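Long-range contacts in Exo-1,3/1,4-beta-glucanase (Pseudoalteromonas sp., PDB 3UT0), which probably acts as an exo-type family 3 glycoside hydrolase, cleaving beta-1,3 and beta-1,4 glucosidic bonds in glucans, and binds calcium: residues 647-652 against 698-703; 731-736 against 783-788; 742-747 against 764-769. All blocks are in the same frame, centred on the assembly; numbering follows the deposited sequence.

Contact 1: 647-652 against 698-703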
loop_
_atom_site.group_PDB
_atom_site.type_symbol
_atom_site.label_atom_id
_atom_site.label_comp_id
_atom_site.label_asym_id
_atom_site.label_seq_id
_atom_site.Cartn_x
_atom_site.Cartn_y
_atom_site.Cartn_z
ATOM N N MET A 647 -27.559 15.693 10.995
ATOM C CA MET A 647 -26.686 16.421 10.071
ATOM C C MET A 647 -26.574 15.717 8.716
ATOM O O MET A 647 -26.574 14.491 8.631
ATOM C CB MET A 647 -25.274 16.586 10.657
ATOM C CG MET A 647 -25.218 17.203 12.046
ATOM S SD MET A 647 -25.843 18.888 12.001
ATOM C CE MET A 647 -24.533 19.705 11.113
ATOM N N THR A 648 -26.457 16.512 7.662
ATOM C CA THR A 648 -26.316 16.000 6.311
ATOM C C THR A 648 -25.505 16.990 5.484
ATOM O O THR A 648 -25.446 18.171 5.809
ATOM C CB THR A 648 -27.686 15.830 5.639
ATOM O OG1 THR A 648 -27.504 15.489 4.261
ATOM C CG2 THR A 648 -28.474 17.125 5.708
ATOM N N TRP A 649 -24.877 16.506 4.417
ATOM C CA TRP A 649 -24.270 17.400 3.436
ATOM C C TRP A 649 -25.336 17.831 2.451
ATOM O O TRP A 649 -26.326 17.134 2.258
ATOM C CB TRP A 649 -23.125 16.724 2.669
ATOM C CG TRP A 649 -22.003 16.242 3.536
ATOM C CD1 TRP A 649 -21.754 14.950 3.909
ATOM C CD2 TRP A 649 -20.982 17.038 4.154
ATOM N NE1 TRP A 649 -20.644 14.891 4.710
ATOM C CE2 TRP A 649 -20.152 16.158 4.880
ATOM C CE3 TRP A 649 -20.694 18.408 4.176
ATOM C CZ2 TRP A 649 -19.051 16.601 5.605
ATOM C CZ3 TRP A 649 -19.595 18.834 4.884
ATOM C CH2 TRP A 649 -18.788 17.939 5.587
ATOM N N GLN A 650 -25.142 19.001 1.857
ATOM C CA GLN A 650 -26.027 19.510 0.820
ATOM C C GLN A 650 -25.156 20.031 -0.288
ATOM O O GLN A 650 -24.210 20.786 -0.045
ATOM C CB GLN A 650 -26.920 20.656 1.305
ATOM C CG GLN A 650 -28.076 20.268 2.192
ATOM C CD GLN A 650 -29.127 21.370 2.280
ATOM O OE1 GLN A 650 -29.089 22.352 1.528
ATOM N NE2 GLN A 650 -30.074 21.208 3.197
ATOM N N LEU A 651 -25.484 19.636 -1.509
ATOM C CA LEU A 651 -24.723 20.063 -2.660
ATOM C C LEU A 651 -25.685 20.732 -3.614
ATOM O O LEU A 651 -26.596 20.099 -4.141
ATOM C CB LEU A 651 -24.038 18.865 -3.319
ATOM C CG LEU A 651 -22.820 18.256 -2.615
ATOM C CD1 LEU A 651 -23.195 17.505 -1.353
ATOM C CD2 LEU A 651 -22.055 17.336 -3.568
ATOM N N ALA A 652 -25.489 22.024 -3.832
ATOM C CA ALA A 652 -26.466 22.794 -4.591
ATOM C C ALA A 652 -25.819 23.492 -5.761
ATOM O O ALA A 652 -24.903 24.288 -5.587
ATOM C CB ALA A 652 -27.170 23.809 -3.686
ATOM N N LEU A 698 -21.770 24.282 -1.193
ATOM C CA LEU A 698 -21.762 23.159 -0.273
ATOM C C LEU A 698 -22.235 23.606 1.094
ATOM O O LEU A 698 -21.848 24.675 1.548
ATOM C CB LEU A 698 -20.340 22.612 -0.136
ATOM C CG LEU A 698 -20.175 21.651 1.037
ATOM C CD1 LEU A 698 -20.946 20.369 0.773
ATOM C CD2 LEU A 698 -18.724 21.383 1.287
ATOM N N SER A 699 -23.044 22.799 1.768
ATOM C CA SER A 699 -23.343 23.122 3.155
ATOM C C SER A 699 -23.350 21.891 4.044
ATOM O O SER A 699 -23.726 20.803 3.610
ATOM C CB SER A 699 -24.647 23.944 3.276
ATOM O OG SER A 699 -25.737 23.323 2.623
ATOM N N LEU A 700 -22.878 22.061 5.271
ATOM C CA LEU A 700 -23.110 21.078 6.308
ATOM C C LEU A 700 -24.358 21.565 7.045
ATOM O O LEU A 700 -24.343 22.628 7.660
ATOM C CB LEU A 700 -21.897 21.003 7.227
ATOM C CG LEU A 700 -21.981 20.058 8.422
ATOM C CD1 LEU A 700 -22.408 18.709 7.954
ATOM C CD2 LEU A 700 -20.647 19.985 9.163
ATOM N N SER A 701 -25.441 20.802 6.931
ATOM C CA SER A 701 -26.767 21.267 7.318
ATOM C C SER A 701 -27.471 20.389 8.340
ATOM O O SER A 701 -27.260 19.182 8.399
ATOM C CB SER A 701 -27.652 21.369 6.080
ATOM O OG SER A 701 -27.028 22.138 5.074
ATOM N N TYR A 702 -28.335 21.012 9.130
ATOM C CA TYR A 702 -29.223 20.284 10.020
ATOM C C TYR A 702 -30.392 19.740 9.186
ATOM O O TYR A 702 -30.889 20.419 8.289
ATOM C CB TYR A 702 -29.716 21.211 11.155
ATOM C CG TYR A 702 -28.620 21.709 12.085
ATOM C CD1 TYR A 702 -28.268 20.990 13.219
ATOM C CD2 TYR A 702 -27.934 22.888 11.823
ATOM C CE1 TYR A 702 -27.269 21.425 14.068
ATOM C CE2 TYR A 702 -26.925 23.333 12.673
ATOM C CZ TYR A 702 -26.603 22.598 13.796
ATOM O OH TYR A 702 -25.611 23.025 14.648
ATOM N N LEU A 703 -30.819 18.512 9.465
ATOM C CA LEU A 703 -31.991 17.952 8.796
ATOM C C LEU A 703 -33.247 18.724 9.202
ATOM O O LEU A 703 -34.134 18.971 8.388
ATOM C CB LEU A 703 -32.154 16.464 9.126
ATOM C CG LEU A 703 -31.492 15.431 8.198
ATOM C CD1 LEU A 703 -31.786 15.753 6.738
ATOM C CD2 LEU A 703 -30.003 15.337 8.440
#

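Contact 2: 731-736 against 783-788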
loop_
_atom_site.group_PDB
_atom_site.type_symbol
_atom_site.label_atom_id
_atom_site.label_comp_id
_atom_site.label_asym_id
_atom_site.label_seq_id
_atom_site.Cartn_x
_atom_site.Cartn_y
_atom_site.Cartn_z
ATOM N N ALA A 731 -14.048 32.922 -3.117
ATOM C CA ALA A 731 -14.916 31.951 -2.477
ATOM C C ALA A 731 -15.376 32.487 -1.132
ATOM O O ALA A 731 -14.715 33.338 -0.531
ATOM C CB ALA A 731 -14.206 30.619 -2.301
ATOM N N ASN A 732 -16.498 31.963 -0.655
ATOM C CA ASN A 732 -17.167 32.504 0.511
ATOM C C ASN A 732 -17.419 31.399 1.523
ATOM O O ASN A 732 -17.917 30.333 1.165
ATOM C CB ASN A 732 -18.487 33.129 0.069
ATOM C CG ASN A 732 -19.078 34.044 1.107
ATOM O OD1 ASN A 732 -19.235 33.666 2.261
ATOM N ND2 ASN A 732 -19.420 35.256 0.700
ATOM N N LEU A 733 -17.063 31.665 2.777
ATOM C CA LEU A 733 -17.279 30.750 3.893
ATOM C C LEU A 733 -18.268 31.365 4.895
ATOM O O LEU A 733 -17.935 32.303 5.610
ATOM C CB LEU A 733 -15.936 30.449 4.569
ATOM C CG LEU A 733 -15.902 29.913 5.997
ATOM C CD1 LEU A 733 -16.620 28.612 6.064
ATOM C CD2 LEU A 733 -14.470 29.770 6.486
ATOM N N GLN A 734 -19.492 30.854 4.925
ATOM C CA GLN A 734 -20.502 31.336 5.859
ATOM C C GLN A 734 -20.707 30.344 6.998
ATOM O O GLN A 734 -20.531 29.146 6.821
ATOM C CB GLN A 734 -21.815 31.610 5.134
ATOM C CG GLN A 734 -21.778 32.874 4.307
ATOM C CD GLN A 734 -22.868 32.922 3.237
ATOM O OE1 GLN A 734 -23.105 31.940 2.534
ATOM N NE2 GLN A 734 -23.540 34.074 3.118
ATOM N N VAL A 735 -21.045 30.850 8.180
ATOM C CA VAL A 735 -21.174 29.996 9.355
ATOM C C VAL A 735 -22.468 30.284 10.104
ATOM O O VAL A 735 -22.794 31.447 10.353
ATOM C CB VAL A 735 -19.959 30.152 10.297
ATOM C CG1 VAL A 735 -20.137 29.326 11.555
ATOM C CG2 VAL A 735 -18.686 29.740 9.582
ATOM N N MET A 736 -23.197 29.219 10.449
ATOM C CA MET A 736 -24.440 29.318 11.216
ATOM C C MET A 736 -25.455 30.214 10.534
ATOM O O MET A 736 -25.639 31.361 10.929
ATOM C CB MET A 736 -24.173 29.824 12.639
ATOM C CG MET A 736 -23.368 28.866 13.478
ATOM S SD MET A 736 -24.142 27.245 13.528
ATOM C CE MET A 736 -22.938 26.366 14.522
ATOM N N LEU A 783 -22.512 25.173 8.220
ATOM C CA LEU A 783 -21.351 25.594 7.461
ATOM C C LEU A 783 -21.793 25.765 6.005
ATOM O O LEU A 783 -22.691 25.077 5.545
ATOM C CB LEU A 783 -20.275 24.530 7.631
ATOM C CG LEU A 783 -19.052 24.420 6.726
ATOM C CD1 LEU A 783 -18.407 25.741 6.590
ATOM C CD2 LEU A 783 -18.104 23.454 7.390
ATOM N N ARG A 784 -21.224 26.723 5.293
ATOM C CA ARG A 784 -21.587 26.890 3.894
ATOM C C ARG A 784 -20.424 27.483 3.127
ATOM O O ARG A 784 -19.913 28.525 3.505
ATOM C CB ARG A 784 -22.805 27.790 3.740
ATOM C CG ARG A 784 -23.320 27.875 2.320
ATOM C CD ARG A 784 -24.422 28.906 2.160
ATOM N NE ARG A 784 -25.582 28.653 3.013
ATOM C CZ ARG A 784 -26.450 29.591 3.387
ATOM N NH1 ARG A 784 -26.283 30.847 2.992
ATOM N NH2 ARG A 784 -27.479 29.277 4.167
ATOM N N ILE A 785 -19.999 26.822 2.054
ATOM C CA ILE A 785 -18.881 27.312 1.242
ATOM C C ILE A 785 -19.315 27.554 -0.218
ATOM O O ILE A 785 -19.874 26.663 -0.862
ATOM C CB ILE A 785 -17.674 26.348 1.330
ATOM C CG1 ILE A 785 -17.166 26.283 2.781
ATOM C CG2 ILE A 785 -16.558 26.778 0.363
ATOM C CD1 ILE A 785 -16.242 25.123 3.075
ATOM N N THR A 786 -19.069 28.754 -0.744
ATOM C CA THR A 786 -19.558 29.097 -2.086
ATOM C C THR A 786 -18.447 29.572 -3.026
ATOM O O THR A 786 -17.630 30.409 -2.651
ATOM C CB THR A 786 -20.686 30.138 -2.031
ATOM O OG1 THR A 786 -21.760 29.617 -1.244
ATOM C CG2 THR A 786 -21.223 30.438 -3.413
ATOM N N SER A 787 -18.421 29.023 -4.239
ATOM C CA SER A 787 -17.351 29.300 -5.189
ATOM C C SER A 787 -17.656 28.761 -6.588
ATOM O O SER A 787 -18.540 27.907 -6.767
ATOM C CB SER A 787 -16.049 28.667 -4.708
ATOM O OG SER A 787 -14.934 29.244 -5.364
ATOM N N GLN A 788 -16.908 29.257 -7.574
ATOM C CA GLN A 788 -17.008 28.786 -8.957
ATOM C C GLN A 788 -15.869 27.818 -9.283
ATOM O O GLN A 788 -15.916 27.099 -10.276
ATOM C CB GLN A 788 -16.911 29.967 -9.930
ATOM C CG GLN A 788 -17.679 31.191 -9.519
ATOM C CD GLN A 788 -17.437 32.355 -10.455
ATOM O OE1 GLN A 788 -17.199 32.163 -11.646
ATOM N NE2 GLN A 788 -17.490 33.570 -9.920
HETATM O O HOH W 1 -21.026 30.499 1.293
#

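Contact 3: 742-747 against 764-769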
loop_
_atom_site.group_PDB
_atom_site.type_symbol
_atom_site.label_atom_id
_atom_site.label_comp_id
_atom_site.label_asym_id
_atom_site.label_seq_id
_atom_site.Cartn_x
_atom_site.Cartn_y
_atom_site.Cartn_z
ATOM N N CYS A 742 -26.398 34.877 8.214
ATOM C CA CYS A 742 -25.442 34.000 8.873
ATOM C C CYS A 742 -24.698 34.748 9.992
ATOM O O CYS A 742 -24.524 35.964 9.918
ATOM C CB CYS A 742 -24.421 33.486 7.857
ATOM S SG CYS A 742 -25.084 32.704 6.331
ATOM N N LEU A 743 -24.257 34.020 11.014
ATOM C CA LEU A 743 -23.449 34.593 12.087
ATOM C C LEU A 743 -22.095 35.101 11.592
ATOM O O LEU A 743 -21.586 36.097 12.094
ATOM C CB LEU A 743 -23.248 33.581 13.219
ATOM C CG LEU A 743 -24.275 33.553 14.347
ATOM C CD1 LEU A 743 -25.701 33.508 13.821
ATOM C CD2 LEU A 743 -24.025 32.374 15.265
ATOM N N ARG A 744 -21.500 34.411 10.618
ATOM C CA ARG A 744 -20.221 34.850 10.053
ATOM C C ARG A 744 -20.208 34.730 8.547
ATOM O O ARG A 744 -20.828 33.834 7.981
ATOM C CB ARG A 744 -19.058 34.042 10.609
ATOM C CG ARG A 744 -18.872 34.123 12.112
ATOM C CD ARG A 744 -18.540 35.539 12.542
ATOM N NE ARG A 744 -17.379 36.074 11.839
ATOM C CZ ARG A 744 -16.120 35.794 12.161
ATOM N NH1 ARG A 744 -15.857 34.954 13.151
ATOM N NH2 ARG A 744 -15.122 36.347 11.488
ATOM N N ASP A 745 -19.501 35.641 7.898
ATOM C CA ASP A 745 -19.360 35.619 6.451
ATOM C C ASP A 745 -17.928 36.038 6.121
ATOM O O ASP A 745 -17.576 37.214 6.198
ATOM C CB ASP A 745 -20.385 36.555 5.810
ATOM C CG ASP A 745 -20.484 36.381 4.308
ATOM O OD1 ASP A 745 -19.467 36.043 3.663
ATOM O OD2 ASP A 745 -21.590 36.592 3.766
ATOM N N ILE A 746 -17.109 35.061 5.754
ATOM C CA ILE A 746 -15.677 35.253 5.612
ATOM C C ILE A 746 -15.224 34.927 4.195
ATOM O O ILE A 746 -15.445 33.826 3.709
ATOM C CB ILE A 746 -14.930 34.320 6.580
ATOM C CG1 ILE A 746 -15.330 34.633 8.021
ATOM C CG2 ILE A 746 -13.440 34.424 6.388
ATOM C CD1 ILE A 746 -14.743 33.710 9.051
ATOM N N ASP A 747 -14.579 35.887 3.543
ATOM C CA ASP A 747 -13.980 35.645 2.236
ATOM C C ASP A 747 -12.685 34.842 2.360
ATOM O O ASP A 747 -11.857 35.116 3.234
ATOM C CB ASP A 747 -13.700 36.966 1.517
ATOM C CG ASP A 747 -14.964 37.676 1.082
ATOM O OD1 ASP A 747 -15.929 36.991 0.678
ATOM O OD2 ASP A 747 -14.990 38.924 1.144
ATOM N N ALA A 764 -10.539 28.001 14.018
ATOM C CA ALA A 764 -11.544 28.351 15.018
ATOM C C ALA A 764 -12.284 29.610 14.578
ATOM O O ALA A 764 -11.676 30.631 14.247
ATOM C CB ALA A 764 -10.898 28.547 16.373
ATOM N N ILE A 765 -13.601 29.518 14.552
ATOM C CA ILE A 765 -14.419 30.612 14.061
ATOM C C ILE A 765 -15.393 31.073 15.153
ATOM O O ILE A 765 -16.407 30.408 15.403
ATOM C CB ILE A 765 -15.190 30.193 12.800
ATOM C CG1 ILE A 765 -14.244 29.528 11.807
ATOM C CG2 ILE A 765 -15.877 31.381 12.181
ATOM C CD1 ILE A 765 -14.902 29.085 10.541
ATOM N N PRO A 766 -15.067 32.193 15.831
ATOM C CA PRO A 766 -15.957 32.737 16.866
ATOM C C PRO A 766 -17.338 33.045 16.296
ATOM O O PRO A 766 -17.449 33.648 15.224
ATOM C CB PRO A 766 -15.232 34.016 17.319
ATOM C CG PRO A 766 -14.305 34.361 16.203
ATOM C CD PRO A 766 -13.871 33.033 15.639
ATOM N N LEU A 767 -18.376 32.615 17.007
ATOM C CA LEU A 767 -19.751 32.883 16.598
ATOM C C LEU A 767 -20.368 34.181 17.119
ATOM O O LEU A 767 -21.354 34.680 16.589
ATOM C CB LEU A 767 -20.639 31.723 17.003
ATOM C CG LEU A 767 -20.136 30.331 16.619
ATOM C CD1 LEU A 767 -21.035 29.261 17.214
ATOM C CD2 LEU A 767 -20.044 30.194 15.115
ATOM N N HIS A 768 -19.770 34.740 18.163
ATOM C CA HIS A 768 -20.323 36.004 18.781
ATOM C C HIS A 768 -19.447 37.181 18.404
ATOM O O HIS A 768 -18.377 37.385 18.997
ATOM C CB HIS A 768 -20.428 35.854 20.310
ATOM C CG HIS A 768 -20.975 37.022 21.016
ATOM N ND1 HIS A 768 -22.221 36.936 21.704
ATOM C CD2 HIS A 768 -20.441 38.249 21.252
ATOM C CE1 HIS A 768 -22.458 38.074 22.275
ATOM N NE2 HIS A 768 -21.363 38.888 22.021
ATOM N N CYS A 769 -19.909 37.960 17.428
ATOM C CA CYS A 769 -19.190 39.128 16.952
ATOM C C CYS A 769 -20.051 40.385 17.050
ATOM O O CYS A 769 -21.206 40.328 17.474
ATOM C CB CYS A 769 -18.741 38.925 15.506
ATOM S SG CYS A 769 -17.637 37.540 15.293
#

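Contact 1: 647-652 against 698-703
M647 lays its bent side chain alongside Y702, its partner in a non-hydrogen-bonded antiparallel pair. M647 SD stands 3.8 Å from the centroid of the Y702 ring, over its face, in a Met-aromatic contact. Bends at chi2 and chi3 (-64° and -71°) fold the chain back, so that M647 CE turns across L700 and comes within 3.7 Å of its CG. The next bump on this face is L700 itself: its CD1 lies over the six-membered ring of W649, 4.2 Å from the centroid, as a CH-pi contact. L698 comes in from the far side of the indole plane, obliquely, with CD1 3.9 Å from W649 CE3. The indole thus has a leucine methyl over one face and another set obliquely near CE3, while F639 meets it edge-to-face and F690 at a steep tilt. Strands 647-652 and 698-702 are adjacent in the antiparallel sheet of a beta-sandwich of the galactose-binding-like type, and this apolar face, with L651, packs on strands 674-679 and 687-692 of the other sheet. Between the strands, the backbones of T648 with S701 and of Q650 with S699 are joined by reciprocal N-H...O bonds, each 2.9 Å between N and O. The face carrying T648, Q650, S699 and S701 is more polar. Here the extended arm of Q650 lies across the two serines, its CB 3.2 Å from S699 OG and its amide alongside S701; S701 OG is hydrogen-bonded to D781. T648 OG1, anti to the backbone N (chi1 173°), bonds to W649 O, and T648 CG2 meets L703 CD2 at 3.6 Å, where the leucine folds over the end of the pair, its CD2 also against the carbonyl of M647.

Contact 2: 731-736 against 783-788
The amide of Q734 and the guanidinium of R784 stand nearly perpendicular, their planes 84° apart. Q734 OE1 approaches the guanidinium obliquely, packing 3.3 Å from R784 CD and taking a weak, bent bond from R784 NH1 (3.4 Å). The stronger partner of the arginine is D781, in a salt bridge through NH2, while the other end of the amide, Q734 NE2, is held by D745. A water on this polar face bonds to Q734 OE1 (2.8 Å), T786 OG1 and, more distantly, N732 O; it has fewer protons than acceptors within reach, so these bonds probably compete. Beneath it the backbones of N732 with T786 and of Q734 with R784 form reciprocal hydrogen-bonded antiparallel pairs, the T786 N to N732 O bond measuring 2.7 Å. The opposite face is mostly apolar. L733, with CG anti to its amide nitrogen (chi1 160°), pushes CD1 to 3.4 Å from L783 CD1, tighter than usual for two methyls, and also brushes I785 CG1. This face meets strands 716-723 and 790-800 of the facing sheet, and within its own sheet 783-787 lies between 731-735 and 696-702, with 742-747 beyond 731-735.

Contact 3: 742-747 against 764-769
NH1 of R744 grips two backbone carbonyls, those of P766 and L810. The bond to P766 O is 2.9 Å from NH1 with an N-H...O angle of 155°; the oxygen lies in the guanidinium plane and offers a lone pair to it. Bends at chi2 and chi3 (-63° and -55°) curl the arginine chain round P766 O, which packs 3.5 Å from both R744 CG and R744 CD. The flat group is sandwiched: C769 SG lies over one face, 3.9 Å from R744 CZ, and I746 CD1 lies against the opposite face, offset toward its rim, while the P766 ring abuts NH1 with its CG. C769 is fixed in turn by its disulfide to C812, and NH2 reaches T811 O weakly, so the arginine ties the chain near the C-terminus to both segments. Cutting R744 back to an alanine is likely to leave the P766 and L810 carbonyls without this donor and to open a gap between the C769 sulfur and I746. Apolar contacts flank the group: I746 CD1 meets I765 CG2 at 4.1 Å, and L743 CD2 rests 3.9 Å from L767 CB. L743 and R744 together face V735 as a classic beta bulge. Strand 742-747 is one of the two edge strands of the six-stranded antiparallel sheet, whereas 764-766 belongs to the facing sheet beside 716-723, so the contact bridges the two layers of the sandwich at its edge.

How the contacts relate
Contacts 1 and 2 are neighbouring strand pairs of one antiparallel sheet, joined directly because the backbones of L698 and L700 bond to I785 and L783; contact 3 takes the next strand, 742-747, and ties it to the facing sheet. Along the chain contact 3 is nested within the loop closed by contact 2. Contacts 1 and 2 both have a backbone ladder; contact 1, mainly buried, adds aromatic, sulfur and leucine packing, while contact 2 is partly buried, with a hydrated polar outer face of glutamine, arginine and threonine. Contact 3 is also buried, but lacks a strand ladder between its segments: one arginine-to-carbonyl bond and apolar contacts do the joining. D781 serves both S701 and R784, linking contacts 1 and 2.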